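Local structure of GCN5-related N-acetyltransferase (Kribbella flavida, 4IUS) at residues Glu80-Ala85 / Pro243-Val248; Ser102-Leu107 / Trp224-Asp229; Asp183-Val188 / Ala220-Leu225; Ala206-Thr211 / Arg237-Glu242. The protein probably acts as a GNAT-family acyltransferase, moving an acyl group, most likely acetyl from acetyl-coenzyme A, onto an acceptor substrate. The protein carries 1 engineered substitution. All blocks are in the same frame, centred on the assembly; numbering follows the deposited sequence.

Contact 1 (Glu80-Ala85 / Pro243-Val248); sequences ELVEEA and PKATAV
Glu84 grips Thr246 with both carboxylate oxygens: OE1 accepts the backbone N-H of Thr246 at 2.8 Å (N to OE1), and OE2 accepts the hydroxyl OG1 at 2.7 Å. Both donors arrive on the syn sides and within 20° of the carboxylate plane, and the two side chains meet at about a right angle. Thr246 OG1 is brought beside its own N by chi1 of -50°, which lets one carboxylate span both donors. An alanine at Thr246 would probably leave Glu84 OE2 without its hydroxyl donor and the carboxylate freer to turn about the remaining bond to the backbone N. Next to this clamp, Glu83 N donates to Thr246 O at 2.8 Å. Leu81 and Val248 form the hydrogen-bonded pair of an antiparallel ladder, Leu81 N to Val248 O at 3.0 Å and Val248 N to Leu81 O at 2.9 Å, and Val82 faces Ala247 in the adjoining non-hydrogen-bonded pair. Strand 78-82 is here the outermost strand of the mixed sheet, laid along strand 242-251. On the far side of the latter, Lys244 and Ala245 both face Leu106, a classic beta bulge. Val82 CG1 packs on Ala245 CB at 3.8 Å, and helix 6-19 touches Val82 through Ala7. On the other face Val248 CG2 lies 4.0 Å from Glu83 CB, while Glu83 OE2 is held by Gly88 N and helix 89-95 packs on Leu81.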
loop_
_atom_site.group_PDB
_atom_site.type_symbol
_atom_site.label_atom_id
_atom_site.label_comp_id
_atom_site.label_asym_id
_atom_site.label_seq_id
_atom_site.Cartn_x
_atom_site.Cartn_y
_atom_site.Cartn_z
ATOM N N GLU A 80 0.873 9.783 5.201
ATOM C CA GLU A 80 0.228 9.359 3.956
ATOM C C GLU A 80 -1.247 9.708 4.054
ATOM O O GLU A 80 -1.909 9.288 4.994
ATOM C CB GLU A 80 0.389 7.869 3.701
ATOM C CG GLU A 80 1.804 7.401 3.391
ATOM C CD GLU A 80 1.821 5.962 2.817
ATOM O OE1 GLU A 80 0.737 5.326 2.686
ATOM O OE2 GLU A 80 2.919 5.495 2.478
ATOM N N LEU A 81 -1.734 10.465 3.089
ATOM C CA LEU A 81 -3.110 10.889 2.998
ATOM C C LEU A 81 -3.704 10.452 1.671
ATOM O O LEU A 81 -3.001 10.119 0.722
ATOM C CB LEU A 81 -3.248 12.400 3.149
ATOM C CG LEU A 81 -2.662 13.015 4.423
ATOM C CD1 LEU A 81 -2.755 14.535 4.362
ATOM C CD2 LEU A 81 -3.360 12.454 5.637
ATOM N N VAL A 82 -5.016 10.503 1.589
ATOM C CA VAL A 82 -5.742 10.378 0.328
ATOM C C VAL A 82 -6.435 11.723 0.146
ATOM O O VAL A 82 -7.275 12.094 0.964
ATOM C CB VAL A 82 -6.733 9.189 0.338
ATOM C CG1 VAL A 82 -7.444 9.140 -1.030
ATOM C CG2 VAL A 82 -6.019 7.881 0.643
ATOM N N GLU A 83 -6.058 12.477 -0.873
ATOM C CA GLU A 83 -6.520 13.861 -0.978
ATOM C C GLU A 83 -8.035 13.976 -0.938
ATOM O O GLU A 83 -8.576 14.852 -0.292
ATOM C CB GLU A 83 -5.949 14.505 -2.250
ATOM C CG GLU A 83 -6.438 15.915 -2.517
ATOM C CD GLU A 83 -6.017 16.942 -1.458
ATOM O OE1 GLU A 83 -4.942 16.786 -0.832
ATOM O OE2 GLU A 83 -6.805 17.914 -1.252
ATOM N N GLU A 84 -8.729 13.112 -1.681
ATOM C CA GLU A 84 -10.171 13.215 -1.796
ATOM C C GLU A 84 -10.898 12.807 -0.531
ATOM O O GLU A 84 -12.030 13.151 -0.318
ATOM C CB GLU A 84 -10.674 12.421 -3.001
ATOM C CG GLU A 84 -10.120 12.871 -4.356
ATOM C CD GLU A 84 -8.778 12.243 -4.761
ATOM O OE1 GLU A 84 -8.164 11.521 -3.937
ATOM O OE2 GLU A 84 -8.303 12.541 -5.910
ATOM N N ALA A 85 -10.224 12.058 0.334
ATOM C CA ALA A 85 -10.783 11.652 1.627
ATOM C C ALA A 85 -10.724 12.828 2.634
ATOM O O ALA A 85 -11.551 12.914 3.518
ATOM C CB ALA A 85 -10.018 10.470 2.219
ATOM N N PRO A 243 -7.876 4.728 -12.392
ATOM C CA PRO A 243 -7.562 5.739 -11.355
ATOM C C PRO A 243 -8.803 6.184 -10.624
ATOM O O PRO A 243 -9.800 6.514 -11.269
ATOM C CB PRO A 243 -6.910 6.879 -12.136
ATOM C CG PRO A 243 -7.346 6.670 -13.501
ATOM C CD PRO A 243 -7.600 5.220 -13.746
ATOM N N LYS A 244 -8.762 6.210 -9.298
ATOM C CA LYS A 244 -9.909 6.558 -8.487
ATOM C C LYS A 244 -9.605 7.570 -7.377
ATOM O O LYS A 244 -10.538 8.154 -6.834
ATOM C CB LYS A 244 -10.521 5.301 -7.873
ATOM C CG LYS A 244 -11.229 4.406 -8.885
ATOM C CD LYS A 244 -12.530 5.011 -9.406
ATOM C CE LYS A 244 -13.190 4.205 -10.458
ATOM N NZ LYS A 244 -14.399 4.987 -10.812
ATOM N N ALA A 245 -8.346 7.772 -7.012
ATOM C CA ALA A 245 -8.003 8.691 -5.924
ATOM C C ALA A 245 -6.566 9.109 -6.064
ATOM O O ALA A 245 -5.813 8.594 -6.888
ATOM C CB ALA A 245 -8.293 8.053 -4.546
ATOM N N THR A 246 -6.167 10.043 -5.222
ATOM C CA THR A 246 -4.830 10.635 -5.259
ATOM C C THR A 246 -4.228 10.472 -3.885
ATOM O O THR A 246 -4.730 11.045 -2.920
ATOM C CB THR A 246 -4.912 12.171 -5.552
ATOM O OG1 THR A 246 -5.738 12.416 -6.694
ATOM C CG2 THR A 246 -3.534 12.768 -5.757
ATOM N N ALA A 247 -3.153 9.689 -3.756
ATOM C CA ALA A 247 -2.414 9.623 -2.510
ATOM C C ALA A 247 -1.508 10.840 -2.411
ATOM O O ALA A 247 -1.168 11.474 -3.415
ATOM C CB ALA A 247 -1.612 8.324 -2.459
ATOM N N VAL A 248 -1.128 11.167 -1.194
ATOM C CA VAL A 248 -0.175 12.249 -0.945
ATOM C C VAL A 248 0.806 11.732 0.110
ATOM O O VAL A 248 0.380 11.269 1.146
ATOM C CB VAL A 248 -0.864 13.508 -0.383
ATOM C CG1 VAL A 248 0.168 14.640 -0.409
ATOM C CG2 VAL A 248 -2.088 13.923 -1.244
#

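Contact 2 (Ser102-Leu107 / Trp224-Asp229); sequences SRPPLL and WLTPGD. With EDO (1,2-ethanediol), chain E.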
loop_
_atom_site.group_PDB
_atom_site.type_symbol
_atom_site.label_atom_id
_atom_site.label_comp_id
_atom_site.label_asym_id
_atom_site.label_seq_id
_atom_site.Cartn_x
_atom_site.Cartn_y
_atom_site.Cartn_z
ATOM N N SER A 102 5.495 13.248 -3.130
ATOM C CA SER A 102 4.817 12.642 -4.267
ATOM C C SER A 102 3.322 12.649 -4.046
ATOM O O SER A 102 2.868 12.709 -2.903
ATOM C CB SER A 102 5.268 11.220 -4.481
ATOM O OG SER A 102 4.903 10.406 -3.391
ATOM N N ARG A 103 2.593 12.533 -5.154
ATOM C CA ARG A 103 1.149 12.373 -5.159
ATOM C C ARG A 103 0.823 11.211 -6.056
ATOM O O ARG A 103 0.303 11.366 -7.168
ATOM C CB ARG A 103 0.425 13.633 -5.604
ATOM C CG ARG A 103 0.486 14.727 -4.558
ATOM C CD ARG A 103 -0.170 16.013 -5.025
ATOM N NE ARG A 103 0.604 16.641 -6.087
ATOM C CZ ARG A 103 0.171 17.676 -6.830
ATOM N NH1 ARG A 103 -1.041 18.194 -6.646
ATOM N NH2 ARG A 103 0.949 18.183 -7.773
ATOM N N PRO A 104 1.118 10.013 -5.600
ATOM C CA PRO A 104 0.888 8.866 -6.498
ATOM C C PRO A 104 -0.586 8.572 -6.705
ATOM O O PRO A 104 -1.408 8.750 -5.814
ATOM C CB PRO A 104 1.565 7.720 -5.785
ATOM C CG PRO A 104 2.027 8.204 -4.476
ATOM C CD PRO A 104 1.728 9.630 -4.322
ATOM N N PRO A 105 -0.927 8.038 -7.876
ATOM C CA PRO A 105 -2.310 7.709 -8.126
ATOM C C PRO A 105 -2.699 6.423 -7.430
ATOM O O PRO A 105 -1.891 5.481 -7.373
ATOM C CB PRO A 105 -2.352 7.583 -9.654
ATOM C CG PRO A 105 -0.972 7.088 -9.985
ATOM C CD PRO A 105 -0.069 7.763 -9.004
ATOM N N LEU A 106 -3.942 6.352 -6.997
ATOM C CA LEU A 106 -4.504 5.127 -6.482
ATOM C C LEU A 106 -5.456 4.585 -7.540
ATOM O O LEU A 106 -6.431 5.241 -7.912
ATOM C CB LEU A 106 -5.255 5.329 -5.169
ATOM C CG LEU A 106 -4.456 5.874 -3.999
ATOM C CD1 LEU A 106 -5.288 5.646 -2.734
ATOM C CD2 LEU A 106 -3.078 5.209 -3.897
ATOM N N LEU A 107 -5.127 3.399 -8.029
ATOM C CA LEU A 107 -5.896 2.691 -9.035
ATOM C C LEU A 107 -6.699 1.604 -8.343
ATOM O O LEU A 107 -6.240 1.023 -7.366
ATOM C CB LEU A 107 -5.007 2.046 -10.075
ATOM C CG LEU A 107 -3.897 2.901 -10.759
ATOM C CD1 LEU A 107 -3.172 2.101 -11.857
ATOM C CD2 LEU A 107 -4.331 4.250 -11.226
ATOM N N TRP A 224 -7.036 -2.071 -4.480
ATOM C CA TRP A 224 -6.381 -0.886 -4.959
ATOM C C TRP A 224 -4.894 -1.072 -4.941
ATOM O O TRP A 224 -4.362 -1.920 -4.228
ATOM C CB TRP A 224 -6.789 0.369 -4.192
ATOM C CG TRP A 224 -6.342 0.399 -2.778
ATOM C CD1 TRP A 224 -6.972 -0.159 -1.673
ATOM C CD2 TRP A 224 -5.106 0.947 -2.272
ATOM N NE1 TRP A 224 -6.224 0.044 -0.538
ATOM C CE2 TRP A 224 -5.101 0.723 -0.840
ATOM C CE3 TRP A 224 -4.015 1.609 -2.859
ATOM C CZ2 TRP A 224 -4.052 1.159 -0.029
ATOM C CZ3 TRP A 224 -2.957 2.014 -2.025
ATOM C CH2 TRP A 224 -2.975 1.795 -0.663
ATOM N N LEU A 225 -4.214 -0.298 -5.766
ATOM C CA LEU A 225 -2.754 -0.250 -5.799
ATOM C C LEU A 225 -2.265 1.101 -6.233
ATOM O O LEU A 225 -3.021 1.909 -6.763
ATOM C CB LEU A 225 -2.171 -1.317 -6.693
ATOM C CG LEU A 225 -2.540 -1.328 -8.160
ATOM C CD1 LEU A 225 -1.677 -0.318 -8.958
ATOM C CD2 LEU A 225 -2.423 -2.737 -8.754
ATOM N N THR A 226 -1.006 1.370 -5.908
ATOM C CA THR A 226 -0.328 2.487 -6.480
ATOM C C THR A 226 0.818 1.973 -7.361
ATOM O O THR A 226 1.494 1.031 -7.000
ATOM C CB THR A 226 0.102 3.487 -5.408
ATOM O OG1 THR A 226 0.517 4.653 -6.093
ATOM C CG2 THR A 226 1.249 2.982 -4.559
ATOM N N PRO A 227 0.981 2.523 -8.573
ATOM C CA PRO A 227 1.891 1.974 -9.579
ATOM C C PRO A 227 3.289 2.512 -9.500
ATOM O O PRO A 227 3.522 3.499 -8.823
ATOM C CB PRO A 227 1.276 2.485 -10.907
ATOM C CG PRO A 227 0.657 3.761 -10.550
ATOM C CD PRO A 227 0.132 3.575 -9.152
ATOM N N GLY A 228 4.189 1.847 -10.231
ATOM C CA GLY A 228 5.506 2.380 -10.597
ATOM C C GLY A 228 6.602 2.071 -9.596
ATOM O O GLY A 228 7.769 2.410 -9.813
ATOM N N ASP A 229 6.242 1.411 -8.502
ATOM C CA ASP A 229 7.160 1.246 -7.374
ATOM C C ASP A 229 8.281 0.274 -7.670
ATOM O O ASP A 229 9.334 0.314 -7.023
ATOM C CB ASP A 229 6.383 0.814 -6.112
ATOM C CG ASP A 229 5.530 1.947 -5.508
ATOM O OD1 ASP A 229 5.847 3.151 -5.742
ATOM O OD2 ASP A 229 4.549 1.627 -4.776
HETATM C C1 EDO E . -5.812 -2.313 2.731
HETATM O O1 EDO E . -6.024 -0.938 2.363
HETATM C C2 EDO E . -6.762 -2.665 3.870
HETATM O O2 EDO E . -6.107 -2.547 5.151
#
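Trp224 turns its CG between the backbone N and the carbonyl carbon (chi1 67°), and Leu106 sets its CG anti to the carbonyl carbon (chi1 -60°); the two side chains run side by side, pointing the same way. They sit on neighbouring antiparallel strands of the central mixed sheet of this GNAT protein, 99-109 and 222-225. Leu106 CD2 approaches Trp224 CZ3 obliquely at 3.7 Å, while CD1 stands above one face of the indole, offset toward its rim. An alanine at Trp224 would probably open a gap beside Leu106 and leave its methyls without the indole they rest on. Ile10 and Gln14 of helix 6-19 also touch the indole. The ladder itself is one hydrogen-bonded pair: Leu107 N to Leu225 O and Leu225 N to Leu107 O, each 2.9 Å. On the other face of the sheet Leu107 CD1 meets Leu225 CD1 at 4.1 Å, and Tyr241 touches both leucines. Past the ladder the chain of Thr226 and Pro227 stays close to the prolines of the partner: Pro105 CG packs on Pro227 CG at 3.7 Å, and in one of its two conformers Thr226 OG1 donates to Pro105 O at 2.8 Å, from above the carbonyl plane. At the edge of the indole, in its plane, Trp224 NE1 donates to O1 of an ethanediol, probably from the crystallisation liquor, at 3.1 Å.

Contact 3 (Asp183-Val188 / Ala220-Leu225); sequences DGVTEV and ATLAWL. With SO4 (sulfate ion), chain D; EDO (1,2-ethanediol), chain E.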
loop_
_atom_site.group_PDB
_atom_site.type_symbol
_atom_site.label_atom_id
_atom_site.label_comp_id
_atom_site.label_asym_id
_atom_site.label_seq_id
_atom_site.Cartn_x
_atom_site.Cartn_y
_atom_site.Cartn_z
ATOM N N ASP A 183 -12.769 -4.075 5.879
ATOM C CA ASP A 183 -13.990 -3.555 5.238
ATOM C C ASP A 183 -14.083 -3.936 3.756
ATOM O O ASP A 183 -14.482 -3.131 2.912
ATOM C CB ASP A 183 -14.102 -1.995 5.346
ATOM C CG ASP A 183 -15.374 -1.428 4.678
ATOM O OD1 ASP A 183 -16.486 -1.967 4.928
ATOM O OD2 ASP A 183 -15.291 -0.417 3.895
ATOM N N GLY A 184 -13.690 -5.163 3.443
ATOM C CA GLY A 184 -13.742 -5.643 2.060
ATOM C C GLY A 184 -12.638 -5.120 1.142
ATOM O O GLY A 184 -12.604 -5.468 -0.039
ATOM N N VAL A 185 -11.747 -4.292 1.662
ATOM C CA VAL A 185 -10.724 -3.650 0.876
ATOM C C VAL A 185 -9.388 -4.337 1.116
ATOM O O VAL A 185 -9.033 -4.671 2.240
ATOM C CB VAL A 185 -10.594 -2.145 1.232
ATOM C CG1 VAL A 185 -9.594 -1.494 0.306
ATOM C CG2 VAL A 185 -11.938 -1.448 1.166
ATOM N N THR A 186 -8.658 -4.539 0.013
ATOM C CA THR A 186 -7.272 -4.983 0.035
ATOM C C THR A 186 -6.428 -4.056 -0.833
ATOM O O THR A 186 -6.926 -3.496 -1.785
ATOM C CB THR A 186 -7.133 -6.447 -0.459
ATOM O OG1 THR A 186 -5.786 -6.907 -0.206
ATOM C CG2 THR A 186 -7.456 -6.596 -1.936
ATOM N N GLU A 187 -5.149 -3.927 -0.482
ATOM C CA GLU A 187 -4.138 -3.317 -1.297
ATOM C C GLU A 187 -3.313 -4.397 -1.965
ATOM O O GLU A 187 -2.821 -5.289 -1.267
ATOM C CB GLU A 187 -3.245 -2.401 -0.470
ATOM C CG GLU A 187 -2.211 -1.706 -1.357
ATOM C CD GLU A 187 -1.126 -0.919 -0.644
ATOM O OE1 GLU A 187 -1.150 -0.909 0.591
ATOM O OE2 GLU A 187 -0.277 -0.307 -1.350
ATOM N N VAL A 188 -3.124 -4.306 -3.270
ATOM C CA VAL A 188 -2.210 -5.171 -3.998
ATOM C C VAL A 188 -0.884 -4.415 -4.098
ATOM O O VAL A 188 -0.853 -3.235 -4.487
ATOM C CB VAL A 188 -2.770 -5.571 -5.374
ATOM C CG1 VAL A 188 -1.733 -6.322 -6.178
ATOM C CG2 VAL A 188 -4.018 -6.430 -5.177
ATOM N N ALA A 220 -12.185 -10.145 -0.466
ATOM C CA ALA A 220 -12.150 -8.714 -0.800
ATOM C C ALA A 220 -13.263 -8.412 -1.804
ATOM O O ALA A 220 -13.542 -9.243 -2.699
ATOM C CB ALA A 220 -10.801 -8.312 -1.375
ATOM N N THR A 221 -13.812 -7.208 -1.703
ATOM C CA THR A 221 -14.734 -6.668 -2.702
ATOM C C THR A 221 -14.191 -5.434 -3.443
ATOM O O THR A 221 -14.814 -4.936 -4.380
ATOM C CB THR A 221 -16.084 -6.337 -2.042
ATOM O OG1 THR A 221 -15.890 -5.305 -1.070
ATOM C CG2 THR A 221 -16.662 -7.598 -1.396
ATOM N N LEU A 222 -13.045 -4.952 -3.013
ATOM C CA LEU A 222 -12.380 -3.838 -3.671
ATOM C C LEU A 222 -10.864 -4.030 -3.543
ATOM O O LEU A 222 -10.402 -4.316 -2.403
ATOM C CB LEU A 222 -12.796 -2.478 -3.055
ATOM C CG LEU A 222 -12.164 -1.230 -3.650
ATOM C CD1 LEU A 222 -12.585 -1.002 -5.091
ATOM C CD2 LEU A 222 -12.461 0.005 -2.777
ATOM N N ALA A 223 -10.081 -3.843 -4.621
ATOM C CA ALA A 223 -8.624 -3.899 -4.574
ATOM C C ALA A 223 -8.095 -2.596 -5.103
ATOM O O ALA A 223 -8.630 -2.071 -6.066
ATOM C CB ALA A 223 -8.075 -5.064 -5.404
ATOM N N TRP A 224 -7.036 -2.071 -4.480
ATOM C CA TRP A 224 -6.381 -0.886 -4.959
ATOM C C TRP A 224 -4.894 -1.072 -4.941
ATOM O O TRP A 224 -4.362 -1.920 -4.228
ATOM C CB TRP A 224 -6.789 0.369 -4.192
ATOM C CG TRP A 224 -6.342 0.399 -2.778
ATOM C CD1 TRP A 224 -6.972 -0.159 -1.673
ATOM C CD2 TRP A 224 -5.106 0.947 -2.272
ATOM N NE1 TRP A 224 -6.224 0.044 -0.538
ATOM C CE2 TRP A 224 -5.101 0.723 -0.840
ATOM C CE3 TRP A 224 -4.015 1.609 -2.859
ATOM C CZ2 TRP A 224 -4.052 1.159 -0.029
ATOM C CZ3 TRP A 224 -2.957 2.014 -2.025
ATOM C CH2 TRP A 224 -2.975 1.795 -0.663
ATOM N N LEU A 225 -4.214 -0.298 -5.766
ATOM C CA LEU A 225 -2.754 -0.250 -5.799
ATOM C C LEU A 225 -2.265 1.101 -6.233
ATOM O O LEU A 225 -3.021 1.909 -6.763
ATOM C CB LEU A 225 -2.171 -1.317 -6.693
ATOM C CG LEU A 225 -2.540 -1.328 -8.160
ATOM C CD1 LEU A 225 -1.677 -0.318 -8.958
ATOM C CD2 LEU A 225 -2.423 -2.737 -8.754
HETATM S S SO4 D . -14.944 -5.450 8.569
HETATM O O1 SO4 D . -15.724 -5.674 7.334
HETATM O O2 SO4 D . -13.491 -5.313 8.293
HETATM O O3 SO4 D . -15.395 -4.234 9.268
HETATM O O4 SO4 D . -15.207 -6.593 9.448
HETATM C C1 EDO E . -5.812 -2.313 2.731
HETATM O O1 EDO E . -6.024 -0.938 2.363
HETATM C C2 EDO E . -6.762 -2.665 3.870
HETATM O O2 EDO E . -6.107 -2.547 5.151
#
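Val185-Val188 and Leu222-Leu225 run parallel, their axes 4.6 Å apart at closest and 32° apart in direction, with Thr186 and Val188 giving their N-H to Leu222 O and Trp224 O, and Trp224 N returning a bond to Thr186 O. At the start of the ladder Gly184 O is gripped by two backbone donors, Thr221 N at 2.7 Å and Leu222 N at 3.1 Å. Glu187 spreads over one face of the Trp224 indole: CG, anti to the backbone N (chi1 -177°), lies 3.6 Å from the centroid of the six-membered ring in a CH-pi contact, and the carboxylate is only 12° from parallel to it, with CD 3.3 Å from CH2. Val185 CG1 abuts the ring edge instead, 3.5 Å from CD1. On the opposite face of the sheet Thr186 CG2 touches Ala220 CB and Ala223 CB, both at 3.8 Å, while Thr186 OG1 is bonded to Thr179 O. These two strands are the parallel arms of a beta-alpha-beta unit whose connection is helix 202-216; that helix packs on Thr186, Val188 and Ala223, whereas helix 6-19 lies against Val185, Leu222 and Trp224.

Contact 4 (Ala206-Thr211 / Arg237-Glu242); sequences ATAYAT and RRLGYE
Helix 202-216, the connecting helix of the beta-alpha-beta unit, receives Leu239 and Tyr241 from the loop that leads into strand 242-251. Tyr241 and Thr211 reach toward each other tip to tip: Tyr241 OH donates to Thr211 OG1 at 2.7 Å, with OG1 in the plane of the phenol at its edge. Thr211 OG1 in turn donates to Thr207 O at 2.8 Å, so the hydroxyl accepts from the phenol and donates to the helix carbonyl. Its chi1 of -54° sets OG1 beside the backbone N, and Thr207 O thus takes two donors from the same residue, Thr211 N and OG1, on opposite faces of the carbonyl plane. About one helical turn before Thr211, Thr207 and Ala208 receive the two methyls of Leu239: CD1 lies 3.9 Å from Thr207 CG2, the side chains at about a right angle, and CD2 lies 4.0 Å from Ala208 CB. Thr207 CG2 also approaches the Tyr241 ring obliquely, 4.2 Å from CE2, while Thr207 OG1 is bonded to Gly203 O. All five touching residues are buried: Val188 of strand 185-193 touches Thr207, Thr211 and Tyr241, Ala223 and Leu225 of strand 222-225 pack on Tyr241, and Pro117 covers Ala208 and Leu239.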
loop_
_atom_site.group_PDB
_atom_site.type_symbol
_atom_site.label_atom_id
_atom_site.label_comp_id
_atom_site.label_asym_id
_atom_site.label_seq_id
_atom_site.Cartn_x
_atom_site.Cartn_y
_atom_site.Cartn_z
ATOM N N ALA A 206 1.097 -11.358 -12.469
ATOM C CA ALA A 206 1.185 -11.508 -11.025
ATOM C C ALA A 206 0.144 -10.635 -10.327
ATOM O O ALA A 206 -0.570 -11.047 -9.416
ATOM C CB ALA A 206 2.596 -11.206 -10.533
ATOM N N THR A 207 0.086 -9.384 -10.779
ATOM C CA THR A 207 -0.877 -8.417 -10.224
ATOM C C THR A 207 -2.296 -8.925 -10.395
ATOM O O THR A 207 -3.091 -8.920 -9.454
ATOM C CB THR A 207 -0.736 -7.050 -10.902
ATOM O OG1 THR A 207 0.602 -6.564 -10.734
ATOM C CG2 THR A 207 -1.692 -6.036 -10.312
ATOM N N ALA A 208 -2.625 -9.405 -11.587
ATOM C CA ALA A 208 -3.968 -9.879 -11.899
ATOM C C ALA A 208 -4.333 -11.088 -11.056
ATOM O O ALA A 208 -5.415 -11.183 -10.501
ATOM C CB ALA A 208 -4.091 -10.158 -13.398
ATOM N N TYR A 209 -3.397 -12.034 -10.946
ATOM C CA TYR A 209 -3.661 -13.268 -10.217
ATOM C C TYR A 209 -3.744 -13.035 -8.722
ATOM O O TYR A 209 -4.603 -13.595 -8.062
ATOM C CB TYR A 209 -2.586 -14.340 -10.568
ATOM C CG TYR A 209 -2.906 -15.703 -10.028
ATOM C CD1 TYR A 209 -3.962 -16.452 -10.545
ATOM C CD2 TYR A 209 -2.128 -16.265 -9.021
ATOM C CE1 TYR A 209 -4.242 -17.681 -10.011
ATOM C CE2 TYR A 209 -2.427 -17.508 -8.503
ATOM C CZ TYR A 209 -3.507 -18.204 -9.008
ATOM O OH TYR A 209 -3.801 -19.477 -8.500
ATOM N N ALA A 210 -2.911 -12.139 -8.187
ATOM C CA ALA A 210 -3.000 -11.763 -6.776
ATOM C C ALA A 210 -4.363 -11.084 -6.478
ATOM O O ALA A 210 -5.030 -11.395 -5.489
ATOM C CB ALA A 210 -1.879 -10.837 -6.340
ATOM N N THR A 211 -4.773 -10.180 -7.378
ATOM C CA THR A 211 -6.057 -9.509 -7.216
ATOM C C THR A 211 -7.182 -10.558 -7.218
ATOM O O THR A 211 -8.098 -10.527 -6.392
ATOM C CB THR A 211 -6.299 -8.454 -8.307
ATOM O OG1 THR A 211 -5.211 -7.547 -8.331
ATOM C CG2 THR A 211 -7.570 -7.666 -8.011
ATOM N N ARG A 237 -4.487 -0.687 -16.607
ATOM C CA ARG A 237 -5.810 -0.605 -17.235
ATOM C C ARG A 237 -6.206 -1.883 -17.964
ATOM O O ARG A 237 -7.384 -2.234 -17.997
ATOM C CB ARG A 237 -5.885 0.555 -18.229
ATOM C CG ARG A 237 -7.274 0.740 -18.846
ATOM C CD ARG A 237 -7.615 2.144 -19.309
ATOM N NE ARG A 237 -9.063 2.387 -19.246
ATOM C CZ ARG A 237 -9.946 2.069 -20.198
ATOM N NH1 ARG A 237 -9.552 1.484 -21.323
ATOM N NH2 ARG A 237 -11.248 2.349 -20.023
ATOM N N ARG A 238 -5.229 -2.601 -18.483
ATOM C CA ARG A 238 -5.535 -3.852 -19.201
ATOM C C ARG A 238 -6.159 -4.898 -18.278
ATOM O O ARG A 238 -6.809 -5.853 -18.749
ATOM C CB ARG A 238 -4.255 -4.448 -19.813
ATOM C CG ARG A 238 -3.567 -3.567 -20.829
ATOM C CD ARG A 238 -2.653 -4.419 -21.691
ATOM N NE ARG A 238 -2.010 -3.675 -22.765
ATOM C CZ ARG A 238 -0.770 -3.186 -22.741
ATOM N NH1 ARG A 238 0.028 -3.344 -21.680
ATOM N NH2 ARG A 238 -0.314 -2.526 -23.802
ATOM N N LEU A 239 -5.920 -4.756 -16.963
ATOM C CA LEU A 239 -6.460 -5.643 -15.969
ATOM C C LEU A 239 -7.806 -5.204 -15.389
ATOM O O LEU A 239 -8.407 -5.904 -14.569
ATOM C CB LEU A 239 -5.468 -5.758 -14.802
ATOM C CG LEU A 239 -4.004 -6.066 -15.187
ATOM C CD1 LEU A 239 -3.189 -6.247 -13.910
ATOM C CD2 LEU A 239 -3.892 -7.265 -16.083
ATOM N N GLY A 240 -8.265 -4.003 -15.792
ATOM C CA GLY A 240 -9.486 -3.417 -15.292
ATOM C C GLY A 240 -9.281 -2.337 -14.240
ATOM O O GLY A 240 -10.256 -1.726 -13.831
ATOM N N TYR A 241 -8.059 -2.116 -13.779
ATOM C CA TYR A 241 -7.816 -1.060 -12.800
ATOM C C TYR A 241 -7.999 0.303 -13.449
ATOM O O TYR A 241 -7.584 0.526 -14.598
ATOM C CB TYR A 241 -6.378 -1.169 -12.282
ATOM C CG TYR A 241 -6.148 -2.174 -11.159
ATOM C CD1 TYR A 241 -6.255 -1.798 -9.860
ATOM C CD2 TYR A 241 -5.774 -3.475 -11.430
ATOM C CE1 TYR A 241 -6.090 -2.701 -8.842
ATOM C CE2 TYR A 241 -5.561 -4.387 -10.405
ATOM C CZ TYR A 241 -5.714 -4.005 -9.117
ATOM O OH TYR A 241 -5.517 -4.845 -8.037
ATOM N N GLU A 242 -8.543 1.220 -12.671
ATOM C CA GLU A 242 -8.752 2.590 -13.115
ATOM C C GLU A 242 -8.346 3.540 -12.004
ATOM O O GLU A 242 -8.525 3.235 -10.833
ATOM C CB GLU A 242 -10.219 2.846 -13.431
ATOM C CG GLU A 242 -10.796 2.009 -14.545
ATOM C CD GLU A 242 -12.256 2.339 -14.694
ATOM O OE1 GLU A 242 -12.515 3.476 -15.107
ATOM O OE2 GLU A 242 -13.139 1.499 -14.347
#

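How the contacts relate
Contacts 1, 2 and 3 step across one mixed sheet, in the strand order 78-82, 242-251, 99-109, 222-225, 185-193. The centres of contacts 1 and 2 are about 9 Å apart, and strand 99-109 bonds directly to 242-251 between them. Contacts 2 and 3, with centres about 14 Å apart, share Trp224 and Leu225. The centre of contact 4 lies about 12 Å from that of contact 3, on the face where Tyr241 touches Leu225, Ala223 and Val188. Along the chain 80-85 and 102-107 come first, then 183-188, 206-211, 220-229 and 237-248, with Glu242 and Pro243 joining contacts 4 and 1. Early and late parts of the chain are thus woven into a single sheet.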